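Local coordinates for protein cellulase, glycosyl hydrolase family 5, TPS linker, domain X (PDB 5E9P) that binds cellulose and xylan as the type A, family 64 carbohydrate-binding module of a family 5 glycosyl hydrolase, built as a small jelly roll, at residues 25-30 with 59-63; 38-42 with 52-56. All blocks are in the same frame, centred on the assembly; numbering follows the deposited sequence. Where two conformers were deposited one is given.

Both contacts pin the loops next to strand 56-58, an outermost strand of the four-stranded antiparallel sheet, and so work on the two ends of one jelly-roll edge. Contact 2 joins the turn entering that strand to the end of its neighbour, strand 36-40; contact 1 joins the loop leaving it to the loop after strand 17-23. Their centres lie about 17 Å apart, and Ile62 CG1 meets Tyr52 OH at 3.5 Å. Contact 1 is partly buried, with Phe26, Gln59 and Ile62 reaching the interior and waters bridging the two loops. Contact 2 is a surface contact, mostly polar, held by backbone groups and the side chains of Ser39 and Asn54, with Trp40 and Trp56 exposed.

Contact 1 (25-30 with 59-63); sequences QFSTDP and QHQIP
Two loops meet at one end of the jelly roll: residues 25-30, extended at Phe26, Ser27 and Asp29 and bent at Thr28 (-116/10), pass a 3-10 turn, 59-61, with Ser27 CA 5.4 Å from Gln59 CA and Thr28 CA 4.6 Å from His60 CA. Gln59 (chi1 m, chi2 t) stretches across so that its OE1 accepts from Ser27 N at 2.8 Å, nearly straight; its CG makes a CH-pi contact over the Phe26 ring face, 4.1 Å from the centroid. Its NE2 is bonded to Tyr36 O and Lys86 OXT. His60, chi1 p, turns a face of its imidazole to Pro30, whose CA makes a CH-pi contact 3.7 Å from the ring centroid; Trp33 meets this ring edge-to-face. Water 2 joins Ser27 OG (3.1 Å) to His60 N (3.0 Å). Ile62, whose N closes the turn on Gln59 O at 3.0 Å, puts CD1 4.1 Å from Phe26 CE2; Phe26 stacks on Trp70. One direct hydrogen bond, CH-pi and apolar contacts and waters thus join loops without strand pairing.

Contact 2 (38-42 with 52-56); sequences NSWNL and YTNVW
The end of strand 36-40 lies beside segment 52-56, whose Tyr52 to Val55 form a type II beta turn before strand 56-58. Asn38 CA lies 4.4 Å from Trp56 CA and 3.3 Å from Val55 O, a CA-H...O contact. Ser39 N gives Val55 O a weak hydrogen bond of 3.3 Å, while its OG (chi1 p) accepts from Asn54 N at 2.9 Å and donates to water 4 at 2.7 Å; that water donates to Tyr52 O and Val55 O, both at 2.8 Å. Trp40 CA is 4.3 Å from Asn54 CA; its CA-to-CB bond points away from 52-56, and its indole stacks on His82. Asn41 turns the chain with positive phi (59/28). Leu42 N donates to Asn54 OD1 at 2.9 Å and its O accepts from Asn54 ND2 at 3.0 Å; Leu42 CB packs on Thr53 CG2 (4.1 Å). Asn54 (63/45) thus imitates a strand partner where sheet pairing has ended, tying backbone that carries exposed Trp40 and Trp56, consistent with a type A aromatic surface.

Contact 1 (25-30 with 59-63)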
loop_
_atom_site.group_PDB
_atom_site.type_symbol
_atom_site.label_atom_id
_atom_site.label_comp_id
_atom_site.label_asym_id
_atom_site.label_seq_id
_atom_site.Cartn_x
_atom_site.Cartn_y
_atom_site.Cartn_z
ATOM N N GLN A 25 6.161 -7.290 -5.025
ATOM C CA GLN A 25 6.339 -6.712 -6.379
ATOM C C GLN A 25 6.649 -5.218 -6.371
ATOM O O GLN A 25 6.665 -4.616 -7.437
ATOM C CB GLN A 25 5.083 -7.037 -7.247
ATOM C CG GLN A 25 4.755 -8.482 -7.501
ATOM C CD GLN A 25 3.531 -8.685 -8.439
ATOM O OE1 GLN A 25 2.958 -7.880 -9.123
ATOM N NE2 GLN A 25 3.167 -9.925 -8.498
ATOM N N PHE A 26 6.847 -4.577 -5.219
ATOM C CA PHE A 26 7.153 -3.142 -5.237
ATOM C C PHE A 26 8.411 -2.853 -6.010
ATOM O O PHE A 26 9.380 -3.625 -6.056
ATOM C CB PHE A 26 7.388 -2.591 -3.820
ATOM C CG PHE A 26 6.169 -2.129 -3.081
ATOM C CD1 PHE A 26 4.961 -2.779 -3.153
ATOM C CD2 PHE A 26 6.220 -1.010 -2.256
ATOM C CE1 PHE A 26 3.842 -2.325 -2.451
ATOM C CE2 PHE A 26 5.129 -0.565 -1.579
ATOM C CZ PHE A 26 3.927 -1.221 -1.677
ATOM N N SER A 27 8.447 -1.647 -6.600
ATOM C CA SER A 27 9.702 -1.129 -7.161
ATOM C C SER A 27 10.721 -0.925 -6.060
ATOM O O SER A 27 10.394 -0.349 -5.029
ATOM C CB SER A 27 9.421 0.212 -7.814
ATOM O OG SER A 27 10.621 0.796 -8.284
ATOM N N THR A 28 11.962 -1.323 -6.369
ATOM C CA THR A 28 13.083 -1.122 -5.497
ATOM C C THR A 28 14.149 -0.177 -6.100
ATOM O O THR A 28 15.255 -0.072 -5.606
ATOM C CB THR A 28 13.728 -2.489 -5.144
ATOM O OG1 THR A 28 14.029 -3.188 -6.382
ATOM C CG2 THR A 28 12.757 -3.325 -4.337
ATOM N N ASP A 29 13.788 0.444 -7.196
ATOM C CA ASP A 29 14.704 1.308 -7.988
ATOM C C ASP A 29 14.616 2.726 -7.536
ATOM O O ASP A 29 13.576 3.394 -7.787
ATOM C CB ASP A 29 14.287 1.219 -9.441
ATOM C CG ASP A 29 15.039 2.180 -10.349
ATOM O OD1 ASP A 29 16.076 2.718 -9.885
ATOM O OD2 ASP A 29 14.605 2.337 -11.512
ATOM N N PRO A 30 15.658 3.310 -6.908
ATOM C CA PRO A 30 15.589 4.715 -6.471
ATOM C C PRO A 30 15.476 5.720 -7.604
ATOM O O PRO A 30 15.148 6.848 -7.316
ATOM C CB PRO A 30 16.852 4.922 -5.626
ATOM C CG PRO A 30 17.322 3.529 -5.271
ATOM C CD PRO A 30 16.928 2.696 -6.477
ATOM N N GLN A 59 7.309 3.937 -4.446
ATOM C CA GLN A 59 7.522 2.597 -3.862
ATOM C C GLN A 59 8.990 2.427 -3.416
ATOM O O GLN A 59 9.225 1.778 -2.410
ATOM C CB GLN A 59 7.141 1.548 -4.849
ATOM C CG GLN A 59 5.630 1.423 -5.001
ATOM C CD GLN A 59 5.228 0.589 -6.183
ATOM O OE1 GLN A 59 5.938 -0.335 -6.604
ATOM N NE2 GLN A 59 4.062 0.905 -6.756
ATOM N N HIS A 60 9.932 3.029 -4.150
ATOM C CA HIS A 60 11.339 2.819 -3.791
ATOM C C HIS A 60 11.690 3.406 -2.440
ATOM O O HIS A 60 12.778 3.094 -1.928
ATOM C CB HIS A 60 12.266 3.341 -4.870
ATOM C CG HIS A 60 12.363 4.854 -4.925
ATOM N ND1 HIS A 60 11.915 5.592 -6.008
ATOM C CD2 HIS A 60 12.939 5.731 -4.071
ATOM C CE1 HIS A 60 12.140 6.857 -5.766
ATOM N NE2 HIS A 60 12.764 6.977 -4.606
ATOM N N GLN A 61 10.840 4.260 -1.887
ATOM C CA GLN A 61 11.103 4.883 -0.602
ATOM C C GLN A 61 10.756 3.963 0.532
ATOM O O GLN A 61 11.004 4.290 1.718
ATOM C CB GLN A 61 10.284 6.171 -0.533
ATOM C CG GLN A 61 10.611 7.207 -1.612
ATOM C CD GLN A 61 9.748 8.457 -1.489
ATOM O OE1 GLN A 61 8.865 8.699 -2.282
ATOM N NE2 GLN A 61 9.896 9.116 -0.377
ATOM N N ILE A 62 10.139 2.806 0.245
ATOM C CA ILE A 62 9.588 1.901 1.253
ATOM C C ILE A 62 10.372 0.598 1.175
ATOM O O ILE A 62 10.159 -0.187 0.246
ATOM C CB ILE A 62 8.083 1.645 1.023
ATOM C CG1 ILE A 62 7.328 2.992 0.904
ATOM C CG2 ILE A 62 7.568 0.764 2.140
ATOM C CD1 ILE A 62 5.866 2.818 0.587
ATOM N N PRO A 63 11.255 0.303 2.116
ATOM C CA PRO A 63 12.005 -0.938 2.046
ATOM C C PRO A 63 11.110 -2.160 2.270
ATOM O O PRO A 63 10.161 -2.141 3.057
ATOM C CB PRO A 63 13.060 -0.839 3.152
ATOM C CG PRO A 63 13.185 0.607 3.434
ATOM C CD PRO A 63 11.758 1.158 3.195
HETATM O O HOH W 1 11.286 -0.567 -2.355
HETATM O O HOH W 2 9.761 3.571 -7.101
HETATM O O HOH W 3 15.158 2.171 -3.042
#

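Contact 2 (38-42 with 52-56)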
loop_
_atom_site.group_PDB
_atom_site.type_symbol
_atom_site.label_atom_id
_atom_site.label_comp_id
_atom_site.label_asym_id
_atom_site.label_seq_id
_atom_site.Cartn_x
_atom_site.Cartn_y
_atom_site.Cartn_z
ATOM N N ASN A 38 -0.532 5.749 -3.773
ATOM C CA ASN A 38 -1.302 6.976 -3.611
ATOM C C ASN A 38 -2.610 6.617 -2.946
ATOM O O ASN A 38 -3.209 5.586 -3.265
ATOM C CB ASN A 38 -1.555 7.640 -4.982
ATOM C CG ASN A 38 -1.921 9.068 -4.856
ATOM O OD1 ASN A 38 -1.356 9.792 -4.037
ATOM N ND2 ASN A 38 -2.816 9.536 -5.671
ATOM N N SER A 39 -3.095 7.468 -2.024
ATOM C CA SER A 39 -4.351 7.182 -1.369
ATOM C C SER A 39 -5.028 8.456 -0.929
ATOM O O SER A 39 -4.368 9.497 -0.765
ATOM C CB SER A 39 -4.158 6.252 -0.182
ATOM O OG SER A 39 -3.319 6.828 0.841
ATOM N N TRP A 40 -6.333 8.370 -0.680
ATOM C CA TRP A 40 -7.063 9.425 0.026
ATOM C C TRP A 40 -8.308 8.831 0.609
ATOM O O TRP A 40 -8.740 7.715 0.299
ATOM C CB TRP A 40 -7.386 10.620 -0.870
ATOM C CG TRP A 40 -8.169 10.329 -2.092
ATOM C CD1 TRP A 40 -9.510 9.972 -2.207
ATOM C CD2 TRP A 40 -7.679 10.362 -3.428
ATOM N NE1 TRP A 40 -9.836 9.791 -3.514
ATOM C CE2 TRP A 40 -8.749 10.008 -4.287
ATOM C CE3 TRP A 40 -6.432 10.691 -4.009
ATOM C CZ2 TRP A 40 -8.631 9.990 -5.649
ATOM C CZ3 TRP A 40 -6.327 10.647 -5.350
ATOM C CH2 TRP A 40 -7.401 10.297 -6.168
ATOM N N ASN A 41 -8.931 9.593 1.510
ATOM C CA ASN A 41 -10.101 9.169 2.257
ATOM C C ASN A 41 -9.872 7.933 3.087
ATOM O O ASN A 41 -10.862 7.193 3.379
ATOM C CB ASN A 41 -11.383 9.050 1.442
ATOM C CG ASN A 41 -12.235 10.333 1.385
ATOM O OD1 ASN A 41 -12.795 10.611 0.384
ATOM N ND2 ASN A 41 -12.343 11.038 2.496
ATOM N N LEU A 42 -8.654 7.677 3.518
ATOM C CA LEU A 42 -8.370 6.570 4.398
ATOM C C LEU A 42 -8.232 6.984 5.849
ATOM O O LEU A 42 -7.720 8.073 6.155
ATOM C CB LEU A 42 -7.128 5.809 3.948
ATOM C CG LEU A 42 -7.176 5.298 2.517
ATOM C CD1 LEU A 42 -5.961 4.449 2.249
ATOM C CD2 LEU A 42 -8.424 4.534 2.198
ATOM N N TYR A 52 1.613 5.735 5.765
ATOM C CA TYR A 52 1.514 6.375 4.440
ATOM C C TYR A 52 0.046 6.742 4.161
ATOM O O TYR A 52 -0.402 6.646 3.030
ATOM C CB TYR A 52 2.102 5.505 3.346
ATOM C CG TYR A 52 3.575 5.203 3.522
ATOM C CD1 TYR A 52 4.529 6.164 3.317
ATOM C CD2 TYR A 52 3.975 3.963 3.955
ATOM C CE1 TYR A 52 5.913 5.851 3.548
ATOM C CE2 TYR A 52 5.250 3.676 4.152
ATOM C CZ TYR A 52 6.205 4.566 3.980
ATOM O OH TYR A 52 7.541 4.239 4.203
ATOM N N THR A 53 -0.673 7.144 5.190
ATOM C CA THR A 53 -2.121 7.414 5.021
ATOM C C THR A 53 -2.334 8.664 4.213
ATOM O O THR A 53 -1.885 9.770 4.660
ATOM C CB THR A 53 -2.776 7.520 6.398
ATOM O OG1 THR A 53 -2.471 6.367 7.200
ATOM C CG2 THR A 53 -4.283 7.623 6.303
ATOM N N ASN A 54 -3.034 8.590 3.102
ATOM C CA ASN A 54 -3.445 9.777 2.362
ATOM C C ASN A 54 -2.279 10.568 1.841
ATOM O O ASN A 54 -2.271 11.804 1.893
ATOM C CB ASN A 54 -4.412 10.646 3.151
ATOM C CG ASN A 54 -5.600 9.883 3.625
ATOM O OD1 ASN A 54 -6.118 8.979 2.972
ATOM N ND2 ASN A 54 -6.096 10.264 4.812
ATOM N N VAL A 55 -1.293 9.887 1.255
ATOM C CA VAL A 55 -0.131 10.525 0.632
ATOM C C VAL A 55 0.177 9.914 -0.700
ATOM O O VAL A 55 -0.233 8.757 -1.009
ATOM C CB VAL A 55 1.123 10.462 1.498
ATOM C CG1 VAL A 55 0.906 11.043 2.849
ATOM C CG2 VAL A 55 1.718 9.029 1.572
ATOM N N TRP A 56 0.964 10.615 -1.478
ATOM C CA TRP A 56 1.682 10.054 -2.617
ATOM C C TRP A 56 3.076 9.692 -2.164
ATOM O O TRP A 56 3.758 10.583 -1.586
ATOM C CB TRP A 56 1.783 11.094 -3.767
ATOM C CG TRP A 56 2.255 10.583 -5.064
ATOM C CD1 TRP A 56 1.453 10.394 -6.173
ATOM C CD2 TRP A 56 3.609 10.332 -5.549
ATOM N NE1 TRP A 56 2.177 10.033 -7.265
ATOM C CE2 TRP A 56 3.499 9.972 -6.931
ATOM C CE3 TRP A 56 4.865 10.348 -4.958
ATOM C CZ2 TRP A 56 4.620 9.626 -7.706
ATOM C CZ3 TRP A 56 5.983 9.976 -5.785
ATOM C CH2 TRP A 56 5.784 9.632 -7.121
HETATM O O HOH W 4 -0.691 6.372 0.297
#